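PDB 3G85: transcriptional regulator (LacI family) from Clostridium acetobutylicum ATCC 824, which probably acts as a DNA-binding transcription factor of the LacI family, recognising cis-regulatory DNA, and folds here as a periplasmic-binding-protein-like module. Local coordinates for residues P12-W18 with F69-A75; S119-A123 with K155-K159; L192-S198 with I220-N226. All coordinates share one frame; numbering follows the deposited sequence.

Interaction 1 of 3, residues P12-W18 with F69-A75; sequences PTIALYW and FDAAIIA
Phe-69 lies against Ala-15 and Tyr-17 on one face of a parallel beta sheet, where strands 13-19 and 71-74 run as direct neighbours in the N-terminal, Rossmann-like half of the periplasmic-binding-protein fold. The methyl CB of Ala-15 sits over one face of the Phe-69 ring, 3.6 Å from its centroid, a CH-pi contact displaced toward the rim. Tyr-17 approaches the same ring in its plane, OH standing 3.5 Å from CE2 of Phe-69. With CG beside its backbone N (chi1 -77°), Tyr-17 is swung back along the sheet toward Phe-69, and the edge of its own ring meets the methyl of Ala-72, CE2 to CB 3.8 Å. Thr-13 adds its methyl branch CG2 at the CD1 side of Phe-69.

On the other face Ile-73 fits between Ile-14 and Leu-16: its CD1 reaches CG2 of Ile-14, while its CG2 branch meets CD1 of Leu-16 at 3.8 Å. Val-256 and Cys-252 of helix 245-260 cover Ile-14 and Ile-73, and Phe-30 of helix 27-40 covers Leu-16. Backbone bonds alternate between the strands from Ala-15 N to Ala-71 O through Ala-75 N to Tyr-17 O, and strand 46-52 flanks strand 13-19 on its far side.

Ahead of strand 71-74 the Asp-70 carboxylate adds a bond to the backbone pairing. Its OD2 accepts the N-H of Thr-13 on the anti side, 24° out of the carboxylate plane, while Asp-70 N donates to Thr-13 O. At the other end, CE3 of Trp-18 rests 3.5 Å from CB of Ala-75.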
ATOM      1  N   PRO A  12     -12.307  19.461  17.397  1.00 35.83           N
ATOM      2  CA  PRO A  12     -12.050  19.635  15.948  1.00 34.49           C
ATOM      3  C   PRO A  12     -12.246  18.302  15.209  1.00 32.77           C
ATOM      4  O   PRO A  12     -12.068  17.249  15.813  1.00 32.58           O
ATOM      5  CB  PRO A  12     -10.585  20.038  15.883  1.00 34.86           C
ATOM      6  CG  PRO A  12     -10.091  20.152  17.344  1.00 36.64           C
ATOM      7  CD  PRO A  12     -11.078  19.472  18.213  1.00 35.91           C
ATOM      8  N   THR A  13     -12.592  18.352  13.927  1.00 30.63           N
ATOM      9  CA  THR A  13     -12.799  17.122  13.164  1.00 29.68           C
ATOM     10  C   THR A  13     -11.783  16.985  12.032  1.00 27.72           C
ATOM     11  O   THR A  13     -11.603  17.921  11.228  1.00 27.54           O
ATOM     12  CB  THR A  13     -14.230  17.039  12.565  1.00 29.45           C
ATOM     13  OG1 THR A  13     -15.180  17.152  13.630  1.00 31.24           O
ATOM     14  CG2 THR A  13     -14.446  15.704  11.846  1.00 30.69           C
ATOM     15  N   ILE A  14     -11.178  15.804  11.961  1.00 26.09           N
ATOM     16  CA  ILE A  14     -10.277  15.440  10.870  1.00 25.38           C
ATOM     17  C   ILE A  14     -11.004  14.450   9.932  1.00 25.11           C
ATOM     18  O   ILE A  14     -11.499  13.408  10.392  1.00 24.93           O
ATOM     19  CB  ILE A  14      -9.025  14.725  11.402  1.00 25.28           C
ATOM     20  CG1 ILE A  14      -8.271  15.620  12.413  1.00 25.34           C
ATOM     21  CG2 ILE A  14      -8.088  14.280  10.240  1.00 24.14           C
ATOM     22  CD1 ILE A  14      -7.249  14.853  13.226  1.00 27.71           C
ATOM     23  N   ALA A  15     -11.017  14.750   8.640  1.00 24.37           N
ATOM     24  CA  ALA A  15     -11.658  13.868   7.662  1.00 23.39           C
ATOM     25  C   ALA A  15     -10.610  13.009   6.943  1.00 23.37           C
ATOM     26  O   ALA A  15      -9.578  13.526   6.470  1.00 22.53           O
ATOM     27  CB  ALA A  15     -12.477  14.676   6.654  1.00 24.14           C
ATOM     28  N   LEU A  16     -10.896  11.712   6.852  1.00 20.67           N
ATOM     29  CA  LEU A  16     -10.127  10.826   6.008  1.00 21.24           C
ATOM     30  C   LEU A  16     -10.922  10.664   4.718  1.00 21.03           C
ATOM     31  O   LEU A  16     -11.978  10.013   4.723  1.00 20.67           O
ATOM     32  CB  LEU A  16      -9.924   9.476   6.670  1.00 20.03           C
ATOM     33  CG  LEU A  16      -9.202   8.403   5.859  1.00 21.07           C
ATOM     34  CD1 LEU A  16      -7.743   8.814   5.553  1.00 21.03           C
ATOM     35  CD2 LEU A  16      -9.275   7.087   6.602  1.00 21.94           C
ATOM     36  N   TYR A  17     -10.425  11.270   3.638  1.00 20.10           N
ATOM     37  CA  TYR A  17     -11.056  11.076   2.331  1.00 20.83           C
ATOM     38  C   TYR A  17     -10.587   9.760   1.703  1.00 21.04           C
ATOM     39  O   TYR A  17      -9.396   9.573   1.521  1.00 20.07           O
ATOM     40  CB  TYR A  17     -10.740  12.253   1.432  1.00 21.57           C
ATOM     41  CG  TYR A  17     -11.591  13.428   1.802  1.00 23.15           C
ATOM     42  CD1 TYR A  17     -12.888  13.538   1.307  1.00 22.46           C
ATOM     43  CD2 TYR A  17     -11.130  14.391   2.717  1.00 25.62           C
ATOM     44  CE1 TYR A  17     -13.704  14.597   1.658  1.00 23.87           C
ATOM     45  CE2 TYR A  17     -11.938  15.475   3.098  1.00 25.88           C
ATOM     46  CZ  TYR A  17     -13.244  15.556   2.565  1.00 26.21           C
ATOM     47  OH  TYR A  17     -14.071  16.598   2.907  1.00 23.46           O
ATOM     48  N   TRP A  18     -11.557   8.903   1.351  1.00 21.36           N
ATOM     49  CA  TRP A  18     -11.312   7.518   0.945  1.00 21.09           C
ATOM     50  C   TRP A  18     -11.816   7.274  -0.483  1.00 21.38           C
ATOM     51  O   TRP A  18     -13.030   7.084  -0.714  1.00 20.87           O
ATOM     52  CB  TRP A  18     -12.036   6.550   1.908  1.00 21.40           C
ATOM     53  CG  TRP A  18     -11.620   5.127   1.673  1.00 21.75           C
ATOM     54  CD1 TRP A  18     -12.278   4.175   0.947  1.00 20.82           C
ATOM     55  CD2 TRP A  18     -10.439   4.494   2.201  1.00 22.73           C
ATOM     56  NE1 TRP A  18     -11.560   2.987   0.968  1.00 20.82           N
ATOM     57  CE2 TRP A  18     -10.412   3.177   1.704  1.00 21.39           C
ATOM     58  CE3 TRP A  18      -9.357   4.948   2.989  1.00 23.09           C
ATOM     59  CZ2 TRP A  18      -9.400   2.269   2.052  1.00 22.16           C
ATOM     60  CZ3 TRP A  18      -8.317   4.049   3.288  1.00 23.81           C
ATOM     61  CH2 TRP A  18      -8.355   2.724   2.813  1.00 21.73           C
ATOM     62  N   PHE A  69     -13.744  20.872   6.993  1.00 38.45           N
ATOM     63  CA  PHE A  69     -13.306  20.206   8.203  1.00 34.87           C
ATOM     64  C   PHE A  69     -12.114  20.980   8.782  1.00 32.84           C
ATOM     65  O   PHE A  69     -11.629  21.906   8.160  1.00 32.39           O
ATOM     66  CB  PHE A  69     -12.902  18.788   7.855  1.00 33.57           C
ATOM     67  CG  PHE A  69     -14.065  17.888   7.598  1.00 31.70           C
ATOM     68  CD1 PHE A  69     -14.841  17.426   8.652  1.00 31.99           C
ATOM     69  CD2 PHE A  69     -14.393  17.508   6.303  1.00 31.82           C
ATOM     70  CE1 PHE A  69     -15.916  16.563   8.433  1.00 31.89           C
ATOM     71  CE2 PHE A  69     -15.491  16.637   6.062  1.00 29.25           C
ATOM     72  CZ  PHE A  69     -16.244  16.181   7.120  1.00 31.30           C
ATOM     73  N   ASP A  70     -11.656  20.602   9.961  1.00 31.55           N
ATOM     74  CA  ASP A  70     -10.482  21.245  10.556  1.00 30.35           C
ATOM     75  C   ASP A  70      -9.169  20.789   9.917  1.00 28.99           C
ATOM     76  O   ASP A  70      -8.164  21.505   9.986  1.00 28.15           O
ATOM     77  CB  ASP A  70     -10.454  21.015  12.049  1.00 30.03           C
ATOM     78  CG  ASP A  70     -11.647  21.651  12.733  1.00 34.51           C
ATOM     79  OD1 ASP A  70     -11.631  22.896  12.887  1.00 35.32           O
ATOM     80  OD2 ASP A  70     -12.608  20.917  13.050  1.00 34.14           O
ATOM     81  N   ALA A  71      -9.192  19.592   9.318  1.00 27.35           N
ATOM     82  CA  ALA A  71      -8.039  19.026   8.618  1.00 25.70           C
ATOM     83  C   ALA A  71      -8.520  17.839   7.796  1.00 25.60           C
ATOM     84  O   ALA A  71      -9.603  17.277   8.054  1.00 25.26           O
ATOM     85  CB  ALA A  71      -6.979  18.573   9.623  1.00 24.81           C
ATOM     86  N   ALA A  72      -7.726  17.444   6.807  1.00 24.83           N
ATOM     87  CA  ALA A  72      -8.076  16.263   6.015  1.00 24.24           C
ATOM     88  C   ALA A  72      -6.838  15.450   5.732  1.00 23.63           C
ATOM     89  O   ALA A  72      -5.748  16.008   5.596  1.00 22.19           O
ATOM     90  CB  ALA A  72      -8.718  16.670   4.707  1.00 23.90           C
ATOM     91  N   ILE A  73      -7.032  14.144   5.591  1.00 22.52           N
ATOM     92  CA  ILE A  73      -5.984  13.226   5.147  1.00 21.65           C
ATOM     93  C   ILE A  73      -6.572  12.581   3.902  1.00 21.72           C
ATOM     94  O   ILE A  73      -7.712  12.079   3.961  1.00 22.22           O
ATOM     95  CB  ILE A  73      -5.763  12.085   6.171  1.00 20.84           C
ATOM     96  CG1 ILE A  73      -5.382  12.638   7.559  1.00 21.43           C
ATOM     97  CG2 ILE A  73      -4.692  11.148   5.653  1.00 20.77           C
ATOM     98  CD1 ILE A  73      -5.620  11.662   8.728  1.00 22.49           C
ATOM     99  N   ILE A  74      -5.824  12.567   2.798  1.00 21.13           N
ATOM    100  CA  ILE A  74      -6.314  11.921   1.576  1.00 20.23           C
ATOM    101  C   ILE A  74      -5.608  10.611   1.416  1.00 20.29           C
ATOM    102  O   ILE A  74      -4.396  10.604   1.218  1.00 19.92           O
ATOM    103  CB  ILE A  74      -6.029  12.729   0.322  1.00 20.53           C
ATOM    104  CG1 ILE A  74      -6.249  14.231   0.535  1.00 21.07           C
ATOM    105  CG2 ILE A  74      -6.837  12.118  -0.850  1.00 19.01           C
ATOM    106  CD1 ILE A  74      -7.608  14.671   1.090  1.00 24.59           C
ATOM    107  N   ALA A  75      -6.361   9.514   1.515  1.00 19.65           N
ATOM    108  CA  ALA A  75      -5.774   8.164   1.508  1.00 21.43           C
ATOM    109  C   ALA A  75      -5.055   7.786   0.203  1.00 22.83           C
ATOM    110  O   ALA A  75      -3.983   7.167   0.244  1.00 21.84           O
ATOM    111  CB  ALA A  75      -6.836   7.132   1.866  1.00 21.13           C
TER

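Interaction 2 of 3, residues S119-A123 with K155-K159; sequences SLLFA and KNGIK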
ATOM      1  N   SER A 119      13.110  -8.427  -3.540  1.00 26.15           N
ATOM      2  CA  SER A 119      14.148  -8.933  -4.443  1.00 27.56           C
ATOM      3  C   SER A 119      15.385  -9.471  -3.736  1.00 27.68           C
ATOM      4  O   SER A 119      15.861 -10.570  -4.061  1.00 27.73           O
ATOM      5  CB  SER A 119      14.566  -7.872  -5.444  1.00 28.05           C
ATOM      6  OG  SER A 119      15.522  -8.457  -6.324  1.00 27.85           O
ATOM      7  N   LEU A 120      15.904  -8.709  -2.772  1.00 28.06           N
ATOM      8  CA  LEU A 120      17.099  -9.133  -2.030  1.00 28.48           C
ATOM      9  C   LEU A 120      16.886 -10.400  -1.217  1.00 29.14           C
ATOM     10  O   LEU A 120      17.835 -11.148  -0.979  1.00 29.89           O
ATOM     11  CB  LEU A 120      17.667  -7.979  -1.172  1.00 28.18           C
ATOM     12  CG  LEU A 120      18.200  -6.791  -2.000  1.00 29.81           C
ATOM     13  CD1 LEU A 120      18.577  -5.579  -1.138  1.00 28.61           C
ATOM     14  CD2 LEU A 120      19.364  -7.182  -2.944  1.00 30.69           C
ATOM     15  N   LEU A 121      15.652 -10.664  -0.781  1.00 28.67           N
ATOM     16  CA  LEU A 121      15.372 -11.920  -0.087  1.00 28.76           C
ATOM     17  C   LEU A 121      15.590 -13.086  -1.066  1.00 29.21           C
ATOM     18  O   LEU A 121      16.180 -14.123  -0.710  1.00 30.00           O
ATOM     19  CB  LEU A 121      13.927 -11.937   0.469  1.00 28.77           C
ATOM     20  CG  LEU A 121      13.491 -13.166   1.292  1.00 29.14           C
ATOM     21  CD1 LEU A 121      12.349 -12.890   2.208  1.00 27.99           C
ATOM     22  CD2 LEU A 121      13.129 -14.358   0.420  1.00 32.67           C
ATOM     23  N   PHE A 122      15.087 -12.928  -2.287  1.00 29.63           N
ATOM     24  CA  PHE A 122      15.289 -13.937  -3.337  1.00 29.95           C
ATOM     25  C   PHE A 122      16.782 -14.042  -3.720  1.00 31.59           C
ATOM     26  O   PHE A 122      17.296 -15.155  -3.905  1.00 31.77           O
ATOM     27  CB  PHE A 122      14.459 -13.603  -4.587  1.00 29.02           C
ATOM     28  CG  PHE A 122      12.946 -13.746  -4.380  1.00 28.75           C
ATOM     29  CD1 PHE A 122      12.436 -14.758  -3.569  1.00 28.43           C
ATOM     30  CD2 PHE A 122      12.051 -12.878  -5.015  1.00 27.64           C
ATOM     31  CE1 PHE A 122      11.044 -14.902  -3.377  1.00 28.54           C
ATOM     32  CE2 PHE A 122      10.664 -13.040  -4.853  1.00 29.37           C
ATOM     33  CZ  PHE A 122      10.174 -14.065  -4.033  1.00 27.64           C
ATOM     34  N   ALA A 123      17.443 -12.884  -3.854  1.00 32.73           N
ATOM     35  CA  ALA A 123      18.884 -12.823  -4.212  1.00 34.12           C
ATOM     36  C   ALA A 123      19.729 -13.553  -3.187  1.00 36.11           C
ATOM     37  O   ALA A 123      20.677 -14.268  -3.544  1.00 37.12           O
ATOM     38  CB  ALA A 123      19.341 -11.406  -4.323  1.00 33.81           C
ATOM     39  N   LYS A 155      19.763  -6.184 -11.157  1.00 36.11           N
ATOM     40  CA  LYS A 155      21.061  -5.934 -10.525  1.00 36.13           C
ATOM     41  C   LYS A 155      21.665  -7.153  -9.869  1.00 35.99           C
ATOM     42  O   LYS A 155      22.889  -7.232  -9.723  1.00 36.11           O
ATOM     43  CB  LYS A 155      20.959  -4.799  -9.519  1.00 36.26           C
ATOM     44  CG  LYS A 155      20.728  -3.505 -10.224  1.00 39.07           C
ATOM     45  CD  LYS A 155      20.454  -2.349  -9.313  1.00 42.15           C
ATOM     46  CE  LYS A 155      20.026  -1.187 -10.191  1.00 46.60           C
ATOM     47  NZ  LYS A 155      20.164   0.135  -9.520  1.00 49.09           N
ATOM     48  N   ASN A 156      20.834  -8.107  -9.458  1.00 35.14           N
ATOM     49  CA  ASN A 156      21.333  -9.254  -8.707  1.00 35.44           C
ATOM     50  C   ASN A 156      21.284 -10.595  -9.442  1.00 35.52           C
ATOM     51  O   ASN A 156      21.340 -11.656  -8.808  1.00 36.42           O
ATOM     52  CB  ASN A 156      20.616  -9.374  -7.355  1.00 35.81           C
ATOM     53  CG  ASN A 156      20.967  -8.247  -6.400  1.00 35.79           C
ATOM     54  OD1 ASN A 156      20.400  -7.153  -6.465  1.00 35.21           O
ATOM     55  ND2 ASN A 156      21.900  -8.514  -5.506  1.00 34.56           N
ATOM     56  N   GLY A 157      21.142 -10.541 -10.755  1.00 35.72           N
ATOM     57  CA  GLY A 157      21.180 -11.742 -11.586  1.00 36.55           C
ATOM     58  C   GLY A 157      19.953 -12.623 -11.477  1.00 36.89           C
ATOM     59  O   GLY A 157      20.035 -13.849 -11.669  1.00 37.80           O
ATOM     60  N   ILE A 158      18.812 -12.019 -11.151  1.00 35.97           N
ATOM     61  CA  ILE A 158      17.533 -12.742 -11.154  1.00 34.73           C
ATOM     62  C   ILE A 158      16.774 -12.348 -12.418  1.00 34.85           C
ATOM     63  O   ILE A 158      16.411 -11.170 -12.590  1.00 33.90           O
ATOM     64  CB  ILE A 158      16.690 -12.432  -9.886  1.00 34.92           C
ATOM     65  CG1 ILE A 158      17.474 -12.786  -8.610  1.00 34.25           C
ATOM     66  CG2 ILE A 158      15.348 -13.168  -9.945  1.00 33.83           C
ATOM     67  CD1 ILE A 158      16.812 -12.312  -7.298  1.00 34.82           C
ATOM     68  N   LYS A 159      16.558 -13.309 -13.320  1.00 35.22           N
ATOM     69  CA  LYS A 159      15.851 -13.025 -14.578  1.00 36.90           C
ATOM     70  C   LYS A 159      14.354 -12.851 -14.313  1.00 35.66           C
ATOM     71  O   LYS A 159      13.769 -13.657 -13.627  1.00 35.72           O
ATOM     72  CB  LYS A 159      16.057 -14.161 -15.602  1.00 37.00           C
ATOM     73  CG  LYS A 159      15.456 -13.864 -16.992  1.00 40.86           C
ATOM     74  CD  LYS A 159      15.553 -15.067 -17.972  1.00 40.38           C
ATOM     75  CE  LYS A 159      14.904 -14.718 -19.340  1.00 43.16           C
ATOM     76  NZ  LYS A 159      14.594 -15.932 -20.205  1.00 45.87           N
TER
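The tip of Ile-158, CD1, presses on the flank of helix 111-124 at the turn from Ser-119 to Ala-123, where the loop after helix 140-155 folds back over a neighbouring helix on one flank of the C-terminal alpha/beta domain. CD1 of Ile-158 comes within 3.5 Å of Ala-123 N and 3.8 Å of CB of Phe-122; CB of Ala-123 adds a further contact at 4.0 Å. The backbone N nearest to CD1 is already engaged inside the helix, donating to Ser-119 O at 2.8 Å, and the methyl therefore packs on a satisfied peptide group. An extended side chain, with chi2 at 171°, carries CD1 to the helix.

Asn-156 makes the second point of contact. Its CB lies 3.9 Å from CB of Ala-123, and the side chains of Asn-156 and Leu-120 cross at about a right angle, methyl CD2 of Leu-120 reaching the end of Asn-156. No hydrogen bond links the two segments, and the contact rests on van der Waals packing alone.

The backbone brings both residues to the helix. Asn-156 is the first residue to leave helical geometry after helix 140-155, and Gly-157 follows with a positive phi of 73°, turning the chain before Ile-158. Beyond the turn, Lys-159 is held by backbone hydrogen bonds to Lys-128 and Ala-130. On the helix side, Ser-119 also packs on Phe-149, Thr-152 and Cys-153, and Phe-122 on Val-221 of strand 219-224. At the margin of the Ile-158 site, CD1 is 4.2 Å from OG of Ser-119.

Interaction 3 of 3, residues L192-S198 with I220-N226; sequences LFCNSDS and IVAIGMN
Phe-193 packs obliquely against Ile-223 on one face of the C-terminal sheet, where the two strands run parallel within the beta-alpha-beta unit formed by strand 191-194, helix 197-209 and strand 219-224. The far end of the Phe-193 ring leans against the CG1-CD1 arm of Ile-223, CZ to CG1 3.7 Å. It gets there because CG is anti to the backbone N (chi1 175°), which sends the ring forward past Val-221, while its stacking partner Phe-149 lies in helix 140-155.

The other face carries Leu-192, Cys-194, Ile-220 and Ala-222. Leu-192 and Ile-220 run alongside each other, CD2 of Leu-192 against CG1 of Ile-220 (4.2 Å); CG2 of Ile-220 lies against SG of Cys-194 at 4.1 Å, and the small Ala-222 sits next to CB of Cys-194. Ile-199, Ala-200, Val-203 and Ile-204 of helix 197-209 pack onto this surface. Three backbone bonds join the strands, including Cys-194 N to Val-221 O.

Past the last strand pair the two chains stay close, and side chains take up the contact. Ser-196 caps the helix start, its OG bonded to Ile-199 N and to Asn-170, and it touches Met-225, present as selenomethionine (CB of Ser-196 to SE 4.0 Å). Asp-197 turns CG between its backbone N and carbonyl carbon (chi1 59°), directing the carboxylate into the bend after strand 219-224. There OD1 accepts two N-H groups from the same side above the carboxylate plane, gripping consecutive peptides: Met-225 N at 2.9 Å and Asn-226 N at 3.0 Å. The other oxygen packs on the next side chain, with OD2 of Asp-197 3.3 Å from CB of Asn-226.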
ATOM      1  N   LEU A 192       8.276 -15.993  -6.544  1.00 26.02           N
ATOM      2  CA  LEU A 192       7.107 -15.254  -6.969  1.00 24.07           C
ATOM      3  C   LEU A 192       6.896 -14.026  -6.093  1.00 24.01           C
ATOM      4  O   LEU A 192       6.791 -14.146  -4.888  1.00 23.90           O
ATOM      5  CB  LEU A 192       5.859 -16.167  -6.925  1.00 24.37           C
ATOM      6  CG  LEU A 192       4.529 -15.460  -7.255  1.00 21.97           C
ATOM      7  CD1 LEU A 192       4.460 -15.024  -8.729  1.00 20.39           C
ATOM      8  CD2 LEU A 192       3.354 -16.372  -6.907  1.00 23.06           C
ATOM      9  N   PHE A 193       6.847 -12.860  -6.724  1.00 23.12           N
ATOM     10  CA  PHE A 193       6.472 -11.618  -6.070  1.00 23.21           C
ATOM     11  C   PHE A 193       4.997 -11.295  -6.342  1.00 22.38           C
ATOM     12  O   PHE A 193       4.566 -11.258  -7.496  1.00 22.13           O
ATOM     13  CB  PHE A 193       7.362 -10.499  -6.600  1.00 22.57           C
ATOM     14  CG  PHE A 193       7.011  -9.123  -6.098  1.00 23.65           C
ATOM     15  CD1 PHE A 193       7.223  -8.782  -4.748  1.00 20.68           C
ATOM     16  CD2 PHE A 193       6.537  -8.164  -6.979  1.00 21.01           C
ATOM     17  CE1 PHE A 193       6.963  -7.496  -4.293  1.00 22.34           C
ATOM     18  CE2 PHE A 193       6.254  -6.839  -6.519  1.00 23.06           C
ATOM     19  CZ  PHE A 193       6.464  -6.531  -5.172  1.00 22.17           C
ATOM     20  N   CYS A 194       4.226 -11.050  -5.287  1.00 22.02           N
ATOM     21  CA  CYS A 194       2.835 -10.582  -5.474  1.00 21.41           C
ATOM     22  C   CYS A 194       2.734  -9.181  -4.912  1.00 21.19           C
ATOM     23  O   CYS A 194       3.149  -8.951  -3.784  1.00 20.81           O
ATOM     24  CB  CYS A 194       1.837 -11.483  -4.748  1.00 22.27           C
ATOM     25  SG  CYS A 194       1.831 -13.213  -5.306  1.00 24.46           S
ATOM     26  N   ASN A 195       2.197  -8.249  -5.673  1.00 19.96           N
ATOM     27  CA  ASN A 195       2.192  -6.868  -5.171  1.00 20.77           C
ATOM     28  C   ASN A 195       0.970  -6.577  -4.290  1.00 19.81           C
ATOM     29  O   ASN A 195       0.698  -5.413  -3.964  1.00 20.83           O
ATOM     30  CB  ASN A 195       2.412  -5.819  -6.300  1.00 19.74           C
ATOM     31  CG  ASN A 195       1.185  -5.603  -7.187  1.00 18.94           C
ATOM     32  OD1 ASN A 195       0.252  -6.393  -7.187  1.00 20.51           O
ATOM     33  ND2 ASN A 195       1.189  -4.503  -7.959  1.00 24.30           N
ATOM     34  N   SER A 196       0.237  -7.626  -3.914  1.00 19.80           N
ATOM     35  CA  SER A 196      -0.734  -7.490  -2.808  1.00 20.48           C
ATOM     36  C   SER A 196      -0.833  -8.820  -2.067  1.00 21.33           C
ATOM     37  O   SER A 196      -0.636  -9.909  -2.657  1.00 18.88           O
ATOM     38  CB  SER A 196      -2.115  -6.997  -3.293  1.00 21.00           C
ATOM     39  OG  SER A 196      -3.005  -8.060  -3.555  1.00 23.42           O
ATOM     40  N   ASP A 197      -1.116  -8.740  -0.771  1.00 20.25           N
ATOM     41  CA  ASP A 197      -1.314  -9.956   0.021  1.00 20.77           C
ATOM     42  C   ASP A 197      -2.589 -10.692  -0.369  1.00 20.44           C
ATOM     43  O   ASP A 197      -2.603 -11.921  -0.291  1.00 21.18           O
ATOM     44  CB  ASP A 197      -1.345  -9.665   1.519  1.00 21.40           C
ATOM     45  CG  ASP A 197      -2.458  -8.696   1.879  1.00 24.56           C
ATOM     46  OD1 ASP A 197      -2.382  -7.540   1.419  1.00 23.18           O
ATOM     47  OD2 ASP A 197      -3.446  -9.120   2.543  1.00 30.77           O
ATOM     48  N   SER A 198      -3.628  -9.999  -0.840  1.00 20.25           N
ATOM     49  CA  SER A 198      -4.859 -10.691  -1.263  1.00 21.12           C
ATOM     50  C   SER A 198      -4.543 -11.594  -2.452  1.00 20.53           C
ATOM     51  O   SER A 198      -5.027 -12.713  -2.553  1.00 20.62           O
ATOM     52  CB  SER A 198      -5.957  -9.698  -1.682  1.00 20.85           C
ATOM     53  OG  SER A 198      -6.447  -9.035  -0.535  1.00 25.42           O
ATOM     54  N   ILE A 220       7.152 -17.366  -2.065  1.00 27.25           N
ATOM     55  CA  ILE A 220       6.371 -16.148  -2.329  1.00 26.70           C
ATOM     56  C   ILE A 220       6.782 -15.032  -1.386  1.00 24.76           C
ATOM     57  O   ILE A 220       7.023 -15.270  -0.214  1.00 25.70           O
ATOM     58  CB  ILE A 220       4.849 -16.421  -2.128  1.00 27.11           C
ATOM     59  CG1 ILE A 220       4.410 -17.561  -3.048  1.00 29.10           C
ATOM     60  CG2 ILE A 220       4.029 -15.108  -2.358  1.00 25.57           C
ATOM     61  CD1 ILE A 220       3.012 -18.191  -2.731  1.00 27.59           C
ATOM     62  N   VAL A 221       6.839 -13.814  -1.895  1.00 23.14           N
ATOM     63  CA  VAL A 221       6.931 -12.619  -1.053  1.00 22.96           C
ATOM     64  C   VAL A 221       5.828 -11.715  -1.565  1.00 22.36           C
ATOM     65  O   VAL A 221       5.639 -11.583  -2.772  1.00 22.81           O
ATOM     66  CB  VAL A 221       8.271 -11.878  -1.156  1.00 22.68           C
ATOM     67  CG1 VAL A 221       8.238 -10.543  -0.343  1.00 23.18           C
ATOM     68  CG2 VAL A 221       9.390 -12.776  -0.610  1.00 23.85           C
ATOM     69  N   ALA A 222       5.068 -11.130  -0.652  1.00 21.31           N
ATOM     70  CA  ALA A 222       3.959 -10.279  -1.082  1.00 19.77           C
ATOM     71  C   ALA A 222       4.072  -8.939  -0.400  1.00 19.94           C
ATOM     72  O   ALA A 222       4.632  -8.840   0.671  1.00 21.69           O
ATOM     73  CB  ALA A 222       2.648 -10.910  -0.717  1.00 19.95           C
ATOM     74  N   ILE A 223       3.505  -7.909  -1.019  1.00 20.70           N
ATOM     75  CA  ILE A 223       3.379  -6.593  -0.374  1.00 18.87           C
ATOM     76  C   ILE A 223       2.163  -6.638   0.560  1.00 19.18           C
ATOM     77  O   ILE A 223       1.058  -7.006   0.142  1.00 18.10           O
ATOM     78  CB  ILE A 223       3.210  -5.458  -1.408  1.00 19.08           C
ATOM     79  CG1 ILE A 223       4.438  -5.364  -2.349  1.00 18.22           C
ATOM     80  CG2 ILE A 223       2.885  -4.106  -0.705  1.00 17.62           C
ATOM     81  CD1 ILE A 223       5.736  -4.952  -1.602  1.00 17.34           C
ATOM     82  N   GLY A 224       2.374  -6.282   1.818  1.00 18.53           N
ATOM     83  CA  GLY A 224       1.296  -6.386   2.816  1.00 21.03           C
ATOM     84  C   GLY A 224       0.435  -5.146   2.823  1.00 23.23           C
ATOM     85  O   GLY A 224       0.902  -4.056   3.166  1.00 23.85           O
HETATM   86  N   MSE A 225      -0.818  -5.292   2.404  1.00 24.06           N
HETATM   87  CA  MSE A 225      -1.712  -4.129   2.334  1.00 28.69           C
HETATM   88  C   MSE A 225      -2.851  -4.278   3.324  1.00 25.22           C
HETATM   89  O   MSE A 225      -3.266  -3.294   3.940  1.00 23.75           O
HETATM   90  CB  MSE A 225      -2.275  -3.957   0.916  1.00 27.93           C
HETATM   91  CG  MSE A 225      -1.201  -3.983  -0.146  1.00 32.75           C
HETATM   92 SE   MSE A 225      -1.958  -3.297  -1.816  1.00 47.91          SE
HETATM   93  CE  MSE A 225      -0.337  -2.958  -2.713  1.00 38.84           C
ATOM     94  N   ASN A 226      -3.389  -5.498   3.419  1.00 23.75           N
ATOM     95  CA  ASN A 226      -4.466  -5.788   4.365  1.00 24.53           C
ATOM     96  C   ASN A 226      -3.895  -6.244   5.707  1.00 23.14           C
ATOM     97  O   ASN A 226      -2.677  -6.376   5.881  1.00 23.04           O
ATOM     98  CB  ASN A 226      -5.457  -6.837   3.808  1.00 24.47           C
ATOM     99  CG  ASN A 226      -6.244  -6.320   2.589  1.00 29.19           C
ATOM    100  OD1 ASN A 226      -6.712  -5.196   2.563  1.00 32.38           O
ATOM    101  ND2 ASN A 226      -6.367  -7.154   1.572  1.00 35.60           N
TER

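In the fold
From the N terminus, interaction 1 comes first, closing the excursion through helix 27-40 and strand 46-52 by setting strand 71-74 beside strand 13-19 in the N-terminal sheet. Interaction 2 follows, returning the loop after helix 140-155 to helix 111-124. Interaction 3 then closes the beta-alpha-beta crossover through helix 197-209. The three are in series, with none nested or crossed. Interactions 1 and 3 secure separate sheets on opposite sides of the chain's centre, their centres about 28 Å apart. Interactions 2 and 3 share one domain and touch: CZ of Phe-122 lies on Leu-192 O and Leu-121 packs on Val-221, joining the outer helical layer to the sheet.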